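Local atomic coordinates of chemotaxis signal transduction protein (Thermoanaerobacter tengcongensis, PDB entry 2QDL), a protein that probably serves as a scaffold in bacterial chemotaxis, coupling membrane chemoreceptors to the histidine kinase CheA. Residues Glu22-Asp27 and Phe70-Arg75; Gly52-Arg57 and Ser81-Val86; Glu126-Thr131 and Met135-Lys140. All coordinates share one frame; numbering follows the deposited sequence.

Overall arrangement
Contact 3 is the hairpin of 126-131 and 135-140, and contact 1 adjoins it through strand 22-27, which runs parallel to 134-139: Gly-25 N lies 2.9 Å from Ile-137 O, a probable hydrogen bond, and the two contact centres are about 11 Å apart. Contact 2 lies farther off, its centre about 17 Å from that of contact 1, yet the two touch where Leu-26 CD1 meets Val-86 CG1 at 4.0 Å. Contacts 2 and 3 do not touch; their nearest atoms are about 8 Å apart and their centres about 23 Å, on opposite sides of the chain's centre. This layout is consistent with the two barrel-like halves of the CheW fold.

Contact 1: Glu22-Asp27 and Phe70-Arg75; sequences ELYGLD and FGIGKR
Tyr-24 and Ile-72 come at each other from opposite directions, and the methyl CD1 of Ile-72 does most of the touching. It sits 3.3 Å from Tyr-24 OH and 3.8 Å from Tyr-24 CZ, obliquely placed against the phenol end of the ring. The same methyl also meets Glu-22, whose OE1 lies 3.7 Å away, so a single apolar tip rests against two oxygens that are hydrogen-bonded to each other. That pair is very short: Tyr-24 OH donates to Glu-22 OE1 at 2.5 Å. The carboxylate oxygen stands at the ring's edge and in its plane, where an O-H lying in the ring plane, as conjugation of the phenol oxygen favours, can point at it; the bond helps fix the rotation of the tyrosine.

Both residues on the strand swing CG to the side of the backbone N, anti to the carbonyl carbon (chi1 -68° for Tyr-24). Glu-22 then runs out extended and ends level with the hydroxyl of its neighbour two places on. Ile-72 also stretches out fully, its CD1 trans at chi2 170°, and this carries the methyl up to the phenol end of Tyr-24. The same CD1 also stands at the edge of the Phe-70 ring, in its plane.

Behind Ile-72 the loop is tied up by Lys-74, whose NZ bonds to Ile-72 O at 2.7 Å, tilted from the carbonyl plane. Gly-71, with positive phi, releases the chain from helix 66-70. Phe-17, Leu-19, Ile-137 and Ile-139 also pack on Tyr-24, while Phe-70 meets the ring of Phe-124. A post-helix loop laid against strand 22-27 in this way probably belongs to the hydrophobic seam between the two beta-barrel halves of a CheW-like domain.

Contact 2: Gly52-Arg57 and Ser81-Val86; sequences GIINLR and SRIIIV
Leu-56, which faces Ile-85 across the contact, also lies over one face of the Arg-57 guanidinium: its CG is 4.2 Å above the plane, displaced toward the rim, and Arg-57 is further held by a salt bridge to Glu-33. On the other strand the Arg-82 guanidinium takes Ser-81 O almost in its own plane, with NH1 donating at 3.0 Å. That donor stands above the carbonyl plane of Ser-81, not on a lone pair.

Between these polar outworks the contact is wholly aliphatic. Ile-54 is the hub and uses both its branches. Its CG1 lies between the backbone N and the carbonyl carbon, chi1 56°, with CG2 anti to the carbonyl carbon; this rotamer aims CG2 at Ile-83 CD1, 3.9 Å away, and CD1 at Ile-85 CD1, 4.1 Å away. Each pair is tip to tip. Ile-85 is folded at its second torsion, chi2 -59°, which turns CD1 toward Ile-54 while CG1 is approached by Leu-56 CD2 at 4.2 Å.

The strands 52-56 and 82-86 are 11.1 Å apart at their axes and 76° to each other, too far apart for backbone pairing, so they meet through side chains. Ile-61, Val-63 and Val-35 add to the same core. Side chains from strands at such a steep angle, facing each other across an apolar core, are consistent with the interior of a beta barrel of the CheW-like domain.

Contact 3: Glu126-Thr131 and Met135-Lys140; sequences EGIAKT and MIIIIK
Ile-128 packs against both Met-135 and Ile-137 on one face of the sheet. Its CG2 touches Met-135 CG at 3.6 Å, and the thioether chain, bent at chi3 -72°, brings CE back to the same methyl. Toward Ile-137 the relation is different: the two isoleucines lie side by side pointing the same way, Ile-128 CD1 3.9 Å from Ile-137 CG1. CD1 of Ile-128 sits off a staggered position, chi2 -133°. Thr-118 and Thr-119 also cover this side.

The other face carries Ala-129, Ile-136 and Ile-138. Ala-129 CB meets Ile-138 CD1 at 4.3 Å. Nearer the turn, Ile-136 CD1 runs across Thr-131 and presses on its CB at 3.4 Å, tighter than an ordinary carbon contact. Ile-104 and Ile-106 back this face, and Val-16 adds to it.

Both sets of side chains spring from one antiparallel beta hairpin with a classic bulge, Glu-126 and Gly-127 both facing Ile-138. In the sheet of this CheW-like domain, strand 134-139 lies between 125-131 and the parallel strand 22-27, and Ile-128 bonds through its backbone to Glu-112. Ala-129 and Ile-136 exchange two backbone bonds, N to O each way. Past them Ile-138 N donates to Gly-127 O at 2.9 Å, and Glu-126 N to Ile-138 O at 2.7 Å, a bond that the extra bulge residue makes possible.

Beyond the bulge the contact turns polar. The Glu-126 chain runs out extended and crosses Ile-138 at a slant, its OE2 coming near CG2 of that residue. Its other oxygen, OE1, accepts from a water at 2.5 Å, and that water also donates to Ile-139 O, linking the carboxylate to the opposite strand.

Contact 1: Glu22-Asp27 and Phe70-Arg75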
# COMPACT_ATOMS: atom_id res chain seq x y z
N GLU A 22 9.09 -3.92 9.14
CA GLU A 22 8.44 -2.61 9.32
C GLU A 22 6.92 -2.64 9.08
O GLU A 22 6.42 -3.50 8.33
CB GLU A 22 9.12 -1.54 8.44
CG GLU A 22 10.63 -1.40 8.64
CD GLU A 22 11.29 -0.54 7.56
OE1 GLU A 22 10.61 -0.19 6.55
OE2 GLU A 22 12.49 -0.19 7.72
N LEU A 23 6.21 -1.72 9.72
CA LEU A 23 4.74 -1.67 9.65
C LEU A 23 4.29 -0.51 8.78
O LEU A 23 4.83 0.59 8.90
CB LEU A 23 4.10 -1.52 11.04
CG LEU A 23 4.35 -2.72 11.97
CD1 LEU A 23 3.76 -2.45 13.34
CD2 LEU A 23 3.82 -4.03 11.39
N TYR A 24 3.34 -0.79 7.90
CA TYR A 24 2.79 0.21 7.01
C TYR A 24 1.28 0.12 7.09
O TYR A 24 0.75 -0.94 7.45
CB TYR A 24 3.32 -0.01 5.57
CG TYR A 24 4.80 0.30 5.50
CD1 TYR A 24 5.75 -0.67 5.84
CD2 TYR A 24 5.25 1.57 5.18
CE1 TYR A 24 7.10 -0.38 5.83
CE2 TYR A 24 6.61 1.86 5.14
CZ TYR A 24 7.52 0.89 5.48
OH TYR A 24 8.84 1.19 5.47
N GLY A 25 0.60 1.20 6.75
CA GLY A 25 -0.86 1.14 6.70
C GLY A 25 -1.56 1.88 5.58
O GLY A 25 -1.01 2.81 4.97
N LEU A 26 -2.80 1.46 5.33
CA LEU A 26 -3.71 2.16 4.43
C LEU A 26 -5.07 2.24 5.10
O LEU A 26 -5.47 1.33 5.84
CB LEU A 26 -3.85 1.41 3.10
CG LEU A 26 -2.68 1.50 2.13
CD1 LEU A 26 -2.78 0.42 1.01
CD2 LEU A 26 -2.57 2.93 1.55
N ASP A 27 -5.78 3.33 4.84
CA ASP A 27 -7.17 3.43 5.24
C ASP A 27 -7.91 2.31 4.52
O ASP A 27 -7.71 2.08 3.34
CB ASP A 27 -7.76 4.81 4.86
CG ASP A 27 -9.09 5.10 5.55
OD1 ASP A 27 -10.05 4.29 5.46
OD2 ASP A 27 -9.18 6.13 6.23
N PHE A 70 10.45 1.19 -2.39
CA PHE A 70 10.93 1.96 -1.25
C PHE A 70 12.42 1.74 -0.89
O PHE A 70 13.02 2.57 -0.24
CB PHE A 70 10.06 1.68 -0.00
CG PHE A 70 8.59 1.96 -0.18
CD1 PHE A 70 8.13 2.83 -1.17
CD2 PHE A 70 7.66 1.33 0.64
CE1 PHE A 70 6.80 3.08 -1.31
CE2 PHE A 70 6.31 1.57 0.49
CZ PHE A 70 5.87 2.47 -0.49
N GLY A 71 12.98 0.61 -1.29
CA GLY A 71 14.36 0.22 -0.95
C GLY A 71 14.45 -0.48 0.40
O GLY A 71 15.40 -0.29 1.13
N ILE A 72 13.46 -1.29 0.71
CA ILE A 72 13.41 -2.06 1.96
C ILE A 72 14.09 -3.40 1.72
O ILE A 72 14.08 -3.92 0.59
CB ILE A 72 11.92 -2.24 2.47
CG1 ILE A 72 11.30 -0.85 2.79
CG2 ILE A 72 11.85 -3.19 3.70
CD1 ILE A 72 9.81 -0.89 3.05
N GLY A 73 14.71 -3.96 2.76
CA GLY A 73 15.29 -5.29 2.68
C GLY A 73 14.30 -6.31 2.12
O GLY A 73 13.11 -6.31 2.49
N LYS A 74 14.80 -7.19 1.25
CA LYS A 74 13.93 -8.15 0.56
C LYS A 74 13.70 -9.40 1.39
O LYS A 74 14.03 -10.51 0.96
CB LYS A 74 14.48 -8.50 -0.84
CG LYS A 74 14.78 -7.26 -1.73
CD LYS A 74 13.61 -6.26 -1.77
CE LYS A 74 13.95 -5.02 -2.59
NZ LYS A 74 14.97 -4.12 -1.97
N ARG A 75 13.15 -9.21 2.60
CA ARG A 75 12.83 -10.34 3.49
C ARG A 75 11.38 -10.22 3.94
O ARG A 75 10.82 -9.14 3.93
CB ARG A 75 13.74 -10.34 4.73
CG ARG A 75 15.20 -10.01 4.44
CD ARG A 75 16.05 -9.89 5.68
NE ARG A 75 15.80 -8.65 6.41
CZ ARG A 75 16.32 -7.47 6.09
NH1 ARG A 75 17.10 -7.34 5.04
NH2 ARG A 75 16.06 -6.40 6.84

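Contact 2: Gly52-Arg57 and Ser81-Val86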
# COMPACT_ATOMS: atom_id res chain seq x y z
N GLY A 52 5.02 -7.20 -12.03
CA GLY A 52 4.30 -7.76 -13.15
C GLY A 52 2.83 -7.49 -13.12
O GLY A 52 2.38 -6.48 -12.60
N ILE A 53 2.08 -8.42 -13.68
CA ILE A 53 0.66 -8.25 -13.72
C ILE A 53 -0.08 -9.47 -13.23
O ILE A 53 0.44 -10.58 -13.27
CB ILE A 53 0.17 -7.78 -15.15
CG1 ILE A 53 0.63 -6.36 -15.43
CG2 ILE A 53 -1.33 -7.75 -15.20
CD1 ILE A 53 0.47 -5.96 -16.88
N ILE A 54 -1.29 -9.24 -12.74
CA ILE A 54 -2.23 -10.31 -12.44
C ILE A 54 -3.50 -10.15 -13.30
O ILE A 54 -3.88 -9.06 -13.71
CB ILE A 54 -2.58 -10.40 -10.92
CG1 ILE A 54 -3.15 -9.07 -10.40
CG2 ILE A 54 -1.37 -10.89 -10.11
CD1 ILE A 54 -3.90 -9.20 -9.09
N ASN A 55 -4.12 -11.28 -13.57
CA ASN A 55 -5.39 -11.30 -14.27
C ASN A 55 -6.45 -11.53 -13.22
O ASN A 55 -6.61 -12.66 -12.73
CB ASN A 55 -5.41 -12.43 -15.30
CG ASN A 55 -6.79 -12.63 -15.90
OD1 ASN A 55 -7.66 -11.82 -15.69
ND2 ASN A 55 -6.97 -13.70 -16.64
N LEU A 56 -7.15 -10.47 -12.85
CA LEU A 56 -8.15 -10.60 -11.79
C LEU A 56 -9.53 -10.44 -12.39
O LEU A 56 -9.89 -9.36 -12.80
CB LEU A 56 -7.90 -9.57 -10.68
CG LEU A 56 -8.89 -9.63 -9.51
CD1 LEU A 56 -8.82 -10.99 -8.82
CD2 LEU A 56 -8.64 -8.51 -8.51
N ARG A 57 -10.27 -11.55 -12.48
CA ARG A 57 -11.61 -11.59 -13.10
C ARG A 57 -11.66 -10.96 -14.50
O ARG A 57 -12.62 -10.26 -14.83
CB ARG A 57 -12.65 -10.92 -12.18
CG ARG A 57 -12.86 -11.64 -10.87
CD ARG A 57 -14.04 -11.03 -10.04
NE ARG A 57 -13.61 -9.80 -9.41
CZ ARG A 57 -12.98 -9.71 -8.24
NH1 ARG A 57 -12.72 -10.77 -7.51
NH2 ARG A 57 -12.61 -8.52 -7.80
N SER A 81 1.83 -13.77 2.46
CA SER A 81 1.93 -12.68 1.49
C SER A 81 0.60 -12.50 0.75
O SER A 81 -0.10 -13.47 0.46
CB SER A 81 3.09 -12.90 0.50
OG SER A 81 4.33 -12.65 1.13
N ARG A 82 0.29 -11.24 0.44
CA ARG A 82 -0.93 -10.89 -0.29
C ARG A 82 -0.70 -9.78 -1.29
O ARG A 82 0.35 -9.12 -1.32
CB ARG A 82 -2.00 -10.41 0.71
CG ARG A 82 -2.44 -11.45 1.72
CD ARG A 82 -3.30 -12.49 1.04
NE ARG A 82 -3.91 -13.40 2.01
CZ ARG A 82 -3.35 -14.52 2.47
NH1 ARG A 82 -2.15 -14.90 2.06
NH2 ARG A 82 -4.02 -15.25 3.35
N ILE A 83 -1.73 -9.55 -2.10
CA ILE A 83 -1.78 -8.42 -2.99
C ILE A 83 -3.00 -7.59 -2.65
O ILE A 83 -4.14 -8.01 -2.87
CB ILE A 83 -1.84 -8.82 -4.50
CG1 ILE A 83 -0.61 -9.66 -4.90
CG2 ILE A 83 -1.99 -7.54 -5.35
CD1 ILE A 83 -0.74 -10.39 -6.27
N ILE A 84 -2.73 -6.40 -2.13
CA ILE A 84 -3.78 -5.43 -1.80
C ILE A 84 -4.14 -4.67 -3.06
O ILE A 84 -3.29 -3.99 -3.66
CB ILE A 84 -3.33 -4.43 -0.73
CG1 ILE A 84 -2.85 -5.18 0.53
CG2 ILE A 84 -4.44 -3.45 -0.42
CD1 ILE A 84 -2.34 -4.29 1.62
N ILE A 85 -5.41 -4.79 -3.45
CA ILE A 85 -5.92 -4.07 -4.61
C ILE A 85 -6.37 -2.69 -4.19
O ILE A 85 -7.22 -2.51 -3.30
CB ILE A 85 -7.06 -4.82 -5.32
CG1 ILE A 85 -6.68 -6.29 -5.57
CG2 ILE A 85 -7.55 -4.07 -6.61
CD1 ILE A 85 -5.45 -6.52 -6.41
N VAL A 86 -5.77 -1.69 -4.83
CA VAL A 86 -6.09 -0.30 -4.59
C VAL A 86 -6.50 0.37 -5.94
O VAL A 86 -6.57 -0.29 -6.98
CB VAL A 86 -4.89 0.46 -3.90
CG1 VAL A 86 -4.47 -0.25 -2.59
CG2 VAL A 86 -3.70 0.59 -4.86

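Contact 3: Glu126-Thr131 and Met135-Lys140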
# COMPACT_ATOMS: atom_id res chain seq x y z
N GLU A 126 1.90 9.46 3.35
CA GLU A 126 0.77 10.37 3.61
C GLU A 126 0.91 11.01 5.01
O GLU A 126 0.74 12.22 5.19
CB GLU A 126 -0.58 9.64 3.51
CG GLU A 126 -1.79 10.47 4.00
CD GLU A 126 -3.09 9.75 3.82
OE1 GLU A 126 -3.37 9.29 2.68
OE2 GLU A 126 -3.84 9.62 4.81
N GLY A 127 1.21 10.18 6.00
CA GLY A 127 1.35 10.66 7.35
C GLY A 127 1.92 9.55 8.19
O GLY A 127 2.10 8.42 7.72
N ILE A 128 2.20 9.86 9.45
CA ILE A 128 2.76 8.88 10.36
C ILE A 128 1.83 8.74 11.56
O ILE A 128 1.56 9.71 12.26
CB ILE A 128 4.20 9.26 10.83
CG1 ILE A 128 5.05 9.80 9.65
CG2 ILE A 128 4.81 8.11 11.67
CD1 ILE A 128 6.44 9.24 9.50
N ALA A 129 1.36 7.53 11.77
CA ALA A 129 0.52 7.15 12.88
C ALA A 129 1.36 6.36 13.88
O ALA A 129 2.45 5.86 13.56
CB ALA A 129 -0.66 6.32 12.38
N LYS A 130 0.89 6.25 15.11
CA LYS A 130 1.69 5.55 16.12
C LYS A 130 0.86 4.58 16.96
O LYS A 130 -0.05 4.98 17.70
CB LYS A 130 2.48 6.56 16.98
CG LYS A 130 3.39 7.55 16.16
CD LYS A 130 4.54 8.08 17.00
CE LYS A 130 4.06 8.46 18.43
NZ LYS A 130 5.16 8.61 19.44
N THR A 131 1.18 3.29 16.83
CA THR A 131 0.34 2.23 17.40
C THR A 131 1.13 1.24 18.22
O THR A 131 2.24 0.87 17.83
CB THR A 131 -0.38 1.47 16.28
OG1 THR A 131 -1.41 2.31 15.73
CG2 THR A 131 -0.98 0.12 16.80
N MET A 135 5.68 2.64 15.08
CA MET A 135 5.46 3.69 14.09
C MET A 135 4.77 3.05 12.89
O MET A 135 5.19 1.98 12.41
CB MET A 135 6.78 4.35 13.67
CG MET A 135 6.71 5.10 12.33
SD MET A 135 8.25 5.90 11.82
CE MET A 135 8.37 7.29 12.98
N ILE A 136 3.68 3.66 12.44
CA ILE A 136 3.04 3.19 11.23
C ILE A 136 2.99 4.31 10.21
O ILE A 136 2.26 5.27 10.39
CB ILE A 136 1.64 2.63 11.45
CG1 ILE A 136 1.60 1.71 12.67
CG2 ILE A 136 1.16 1.89 10.18
CD1 ILE A 136 0.24 1.14 12.94
N ILE A 137 3.73 4.14 9.13
CA ILE A 137 3.67 5.03 7.99
C ILE A 137 2.47 4.68 7.16
O ILE A 137 2.32 3.54 6.73
CB ILE A 137 4.95 4.97 7.13
CG1 ILE A 137 6.07 5.74 7.85
CG2 ILE A 137 4.70 5.54 5.73
CD1 ILE A 137 7.41 5.40 7.41
N ILE A 138 1.61 5.67 6.96
CA ILE A 138 0.49 5.56 6.09
C ILE A 138 1.01 5.92 4.70
O ILE A 138 1.52 7.05 4.47
CB ILE A 138 -0.70 6.47 6.53
CG1 ILE A 138 -1.17 6.06 7.93
CG2 ILE A 138 -1.84 6.33 5.52
CD1 ILE A 138 -2.24 6.94 8.46
N ILE A 139 0.89 4.97 3.79
CA ILE A 139 1.43 5.12 2.45
C ILE A 139 0.54 6.02 1.58
O ILE A 139 -0.69 5.94 1.65
CB ILE A 139 1.62 3.73 1.77
CG1 ILE A 139 2.80 3.00 2.43
CG2 ILE A 139 1.71 3.85 0.19
CD1 ILE A 139 2.85 1.51 2.11
N LYS A 140 1.17 6.88 0.80
CA LYS A 140 0.47 7.69 -0.19
C LYS A 140 0.55 6.95 -1.49
O LYS A 140 1.65 6.62 -1.96
CB LYS A 140 1.12 9.09 -0.30
CG LYS A 140 0.60 9.97 -1.42
CD LYS A 140 1.32 11.32 -1.51
CE LYS A 140 0.91 12.27 -0.37
NZ LYS A 140 1.61 13.63 -0.37
O HOH W 1 -3.24 6.89 1.85